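Local atomic coordinates of SusD-like carbohydrate binding protein BF1063 (Bacteroides fragilis NCTC 9343, PDB entry 3I4G), a protein that probably binds carbohydrate at the outer membrane, as SusD-like proteins do in glycan uptake. Residues Phe505-Pro508 and Thr509-Trp513. Sequence-based numbering, arbitrary orientation.
Sequences FRNP and TDYTW. With EDO (1,2-ethanediol), chain F.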
ATOM      1  N   PHE A 505     -10.451   0.321  17.663  1.00  8.08           N
ATOM      2  CA  PHE A 505     -10.349  -0.997  17.033  1.00  8.42           C
ATOM      3  C   PHE A 505     -10.618  -2.098  18.048  1.00  9.01           C
ATOM      4  O   PHE A 505     -10.080  -2.070  19.171  1.00  8.48           O
ATOM      5  CB  PHE A 505      -8.932  -1.126  16.464  1.00  8.83           C
ATOM      6  CG  PHE A 505      -8.607  -2.410  15.733  1.00  8.57           C
ATOM      7  CD1 PHE A 505      -8.352  -3.581  16.411  1.00  8.56           C
ATOM      8  CD2 PHE A 505      -8.404  -2.402  14.356  1.00  8.52           C
ATOM      9  CE1 PHE A 505      -7.974  -4.715  15.728  1.00  8.44           C
ATOM     10  CE2 PHE A 505      -8.015  -3.546  13.679  1.00  9.24           C
ATOM     11  CZ  PHE A 505      -7.800  -4.682  14.362  1.00  9.53           C
ATOM     12  N   ARG A 506     -11.433  -3.075  17.685  1.00  8.39           N
ATOM     13  CA  ARG A 506     -11.815  -4.119  18.608  1.00  8.72           C
ATOM     14  C   ARG A 506     -10.946  -5.365  18.497  1.00  9.33           C
ATOM     15  O   ARG A 506     -10.791  -5.932  17.400  1.00  9.42           O
ATOM     16  CB  ARG A 506     -13.260  -4.528  18.318  1.00  7.55           C
ATOM     17  CG  ARG A 506     -14.292  -3.448  18.475  1.00  9.92           C
ATOM     18  CD  ARG A 506     -15.628  -3.782  17.834  1.00  9.57           C
ATOM     19  NE  ARG A 506     -15.520  -3.809  16.389  1.00  9.16           N
ATOM     20  CZ  ARG A 506     -16.528  -3.990  15.563  1.00 10.88           C
ATOM     21  NH1 ARG A 506     -17.769  -4.161  16.022  1.00 11.90           N
ATOM     22  NH2 ARG A 506     -16.308  -3.968  14.276  1.00 10.16           N
ATOM     23  N   ASN A 507     -10.375  -5.808  19.618  1.00  9.69           N
ATOM     24  CA  ASN A 507      -9.582  -7.018  19.658  1.00  9.04           C
ATOM     25  C   ASN A 507     -10.460  -8.149  20.195  1.00  9.71           C
ATOM     26  O   ASN A 507     -10.876  -8.088  21.341  1.00 10.23           O
ATOM     27  CB  ASN A 507      -8.363  -6.803  20.534  1.00 10.52           C
ATOM     28  CG  ASN A 507      -7.372  -7.945  20.430  1.00 10.22           C
ATOM     29  OD1 ASN A 507      -7.388  -8.724  19.468  1.00 12.60           O
ATOM     30  ND2 ASN A 507      -6.461  -8.041  21.421  1.00 13.14           N
ATOM     31  N   PRO A 508     -10.698  -9.217  19.431  1.00  8.74           N
ATOM     32  CA  PRO A 508     -10.155  -9.598  18.133  1.00 10.21           C
ATOM     33  C   PRO A 508     -10.954  -9.259  16.886  1.00  9.42           C
ATOM     34  O   PRO A 508     -10.450  -9.466  15.794  1.00  9.72           O
ATOM     35  CB  PRO A 508     -10.145 -11.133  18.243  1.00 10.73           C
ATOM     36  CG  PRO A 508     -11.412 -11.419  18.993  1.00 12.56           C
ATOM     37  CD  PRO A 508     -11.515 -10.322  20.008  1.00 10.26           C
ATOM     38  N   THR A 509     -12.167  -8.769  17.039  1.00  9.14           N
ATOM     39  CA  THR A 509     -13.092  -8.641  15.921  1.00  8.82           C
ATOM     40  C   THR A 509     -12.524  -7.935  14.717  1.00  9.94           C
ATOM     41  O   THR A 509     -12.718  -8.421  13.587  1.00  9.78           O
ATOM     42  CB  THR A 509     -14.353  -7.898  16.397  1.00  8.79           C
ATOM     43  OG1 THR A 509     -14.985  -8.714  17.392  1.00 11.24           O
ATOM     44  CG2 THR A 509     -15.361  -7.630  15.264  1.00 10.16           C
ATOM     45  N   ASP A 510     -11.828  -6.810  14.903  1.00  8.16           N
ATOM     46  CA  ASP A 510     -11.403  -6.033  13.735  1.00  7.41           C
ATOM     47  C   ASP A 510     -10.164  -6.575  13.037  1.00  9.44           C
ATOM     48  O   ASP A 510      -9.754  -6.007  12.029  1.00  9.09           O
ATOM     49  CB  ASP A 510     -11.317  -4.559  14.105  1.00  8.05           C
ATOM     50  CG  ASP A 510     -12.683  -3.960  14.305  1.00  9.09           C
ATOM     51  OD1 ASP A 510     -13.588  -4.227  13.474  1.00  9.34           O
ATOM     52  OD2 ASP A 510     -12.882  -3.251  15.303  1.00  8.55           O
ATOM     53  N   TYR A 511      -9.587  -7.676  13.524  1.00  8.25           N
ATOM     54  CA  TYR A 511      -8.589  -8.383  12.735  1.00  9.11           C
ATOM     55  C   TYR A 511      -9.189  -9.152  11.556  1.00  9.66           C
ATOM     56  O   TYR A 511      -8.440  -9.616  10.695  1.00  9.61           O
ATOM     57  CB  TYR A 511      -7.750  -9.340  13.625  1.00  8.34           C
ATOM     58  CG  TYR A 511      -6.738  -8.574  14.443  1.00  7.64           C
ATOM     59  CD1 TYR A 511      -5.639  -8.007  13.827  1.00  8.11           C
ATOM     60  CD2 TYR A 511      -6.845  -8.455  15.796  1.00  7.41           C
ATOM     61  CE1 TYR A 511      -4.707  -7.318  14.547  1.00  8.37           C
ATOM     62  CE2 TYR A 511      -5.900  -7.740  16.555  1.00  6.90           C
ATOM     63  CZ  TYR A 511      -4.833  -7.199  15.895  1.00  7.90           C
ATOM     64  OH  TYR A 511      -3.887  -6.456  16.574  1.00  7.99           O
ATOM     65  N   THR A 512     -10.522  -9.301  11.507  1.00  8.64           N
ATOM     66  CA  THR A 512     -11.158 -10.022  10.408  1.00  7.56           C
ATOM     67  C   THR A 512     -12.331  -9.192   9.893  1.00  9.44           C
ATOM     68  O   THR A 512     -13.183  -8.731  10.689  1.00 11.17           O
ATOM     69  CB  THR A 512     -11.681 -11.372  10.876  1.00  9.12           C
ATOM     70  OG1 THR A 512     -10.624 -12.143  11.466  1.00 11.27           O
ATOM     71  CG2 THR A 512     -12.208 -12.184   9.696  1.00 10.43           C
ATOM     72  N   TRP A 513     -12.414  -8.990   8.587  1.00  8.27           N
ATOM     73  CA  TRP A 513     -13.564  -8.312   8.002  1.00  9.15           C
ATOM     74  C   TRP A 513     -14.673  -9.361   7.866  1.00  8.52           C
ATOM     75  O   TRP A 513     -14.393 -10.482   7.472  1.00  9.77           O
ATOM     76  CB  TRP A 513     -13.261  -7.766   6.617  1.00  9.42           C
ATOM     77  CG  TRP A 513     -12.164  -6.757   6.503  1.00  8.26           C
ATOM     78  CD1 TRP A 513     -11.464  -6.137   7.493  1.00  9.17           C
ATOM     79  CD2 TRP A 513     -11.726  -6.166   5.280  1.00  7.66           C
ATOM     80  NE1 TRP A 513     -10.558  -5.243   6.948  1.00  8.78           N
ATOM     81  CE2 TRP A 513     -10.714  -5.231   5.584  1.00  8.12           C
ATOM     82  CE3 TRP A 513     -12.112  -6.335   3.946  1.00  8.00           C
ATOM     83  CZ2 TRP A 513     -10.067  -4.510   4.597  1.00  8.00           C
ATOM     84  CZ3 TRP A 513     -11.459  -5.668   2.990  1.00  8.53           C
ATOM     85  CH2 TRP A 513     -10.458  -4.747   3.305  1.00  8.74           C
TER
HETATM   86  C1  EDO F   5     -15.395 -10.532  11.920  0.70 17.17           C
HETATM   87  O1  EDO F   5     -14.502 -10.435  13.054  0.70 12.62           O
HETATM   88  C2  EDO F   5     -16.641 -11.315  12.322  0.70 24.88           C
HETATM   89  O2  EDO F   5     -17.431 -10.462  13.155  0.70 24.59           O
HETATM   90  O   HOH W   1     -10.694 -11.719  14.192  1.00 12.18           O
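The ring of Phe-505 carries the methylene of Asp-510 on one face: CB of Asp-510 stands 3.4 Å from the Phe-505 centroid and 9° off its normal, the mark of a CH-pi contact. Phe-505, whose chi1 of -179° sets CG opposite the main-chain nitrogen, also turns its CE1-CZ edge onto a face of Tyr-511, an edge-to-face pair with planes at 73° and centroids 5.0 Å apart. At the rim of the Tyr-511 ring, near its plane, lies Asn-507 OD1, the amide being steeply inclined to the ring. The third flat group, the guanidinium of Arg-506, has the methyl CG2 of Thr-509 over one face and the carboxylate of Asp-510 at its edge.

That edge contact is a side-on salt bridge in which Arg-506 NE donates to Asp-510 OD2 and Arg-506 NH2 to Asp-510 OD1, the latter over 2.8 Å on the syn side. A bend at chi3 brings the guanidinium round to the carboxylate. Asp-510 OD2 also accepts the backbone N-H of Arg-506 at 2.8 Å, nearly straight and from the anti side; two donors thus fix this oxygen. In return, Asp-510 N bonds to Arg-506 O at 2.8 Å.

These bonds tie together a turn that runs through the cis peptide before Pro-508 into the 3-10 segment 509-511, in the loop joining strand 497-502 to helix 517-522 of this SusD-family chain. Tyr-511 N reaches Pro-508 O at 3.0 Å from above the carbonyl plane. A water donates to the same oxygen and links it to Thr-512 OG1, while a 1,2-ethanediol, probably from the crystallisation liquor, donates to Thr-509 O. Beyond the turn, Arg-506 NH2 also bonds Leu-81 O, and Tyr-511 OH pairs with His-465 ND1 of helix 464-467, against which Phe-505 packs.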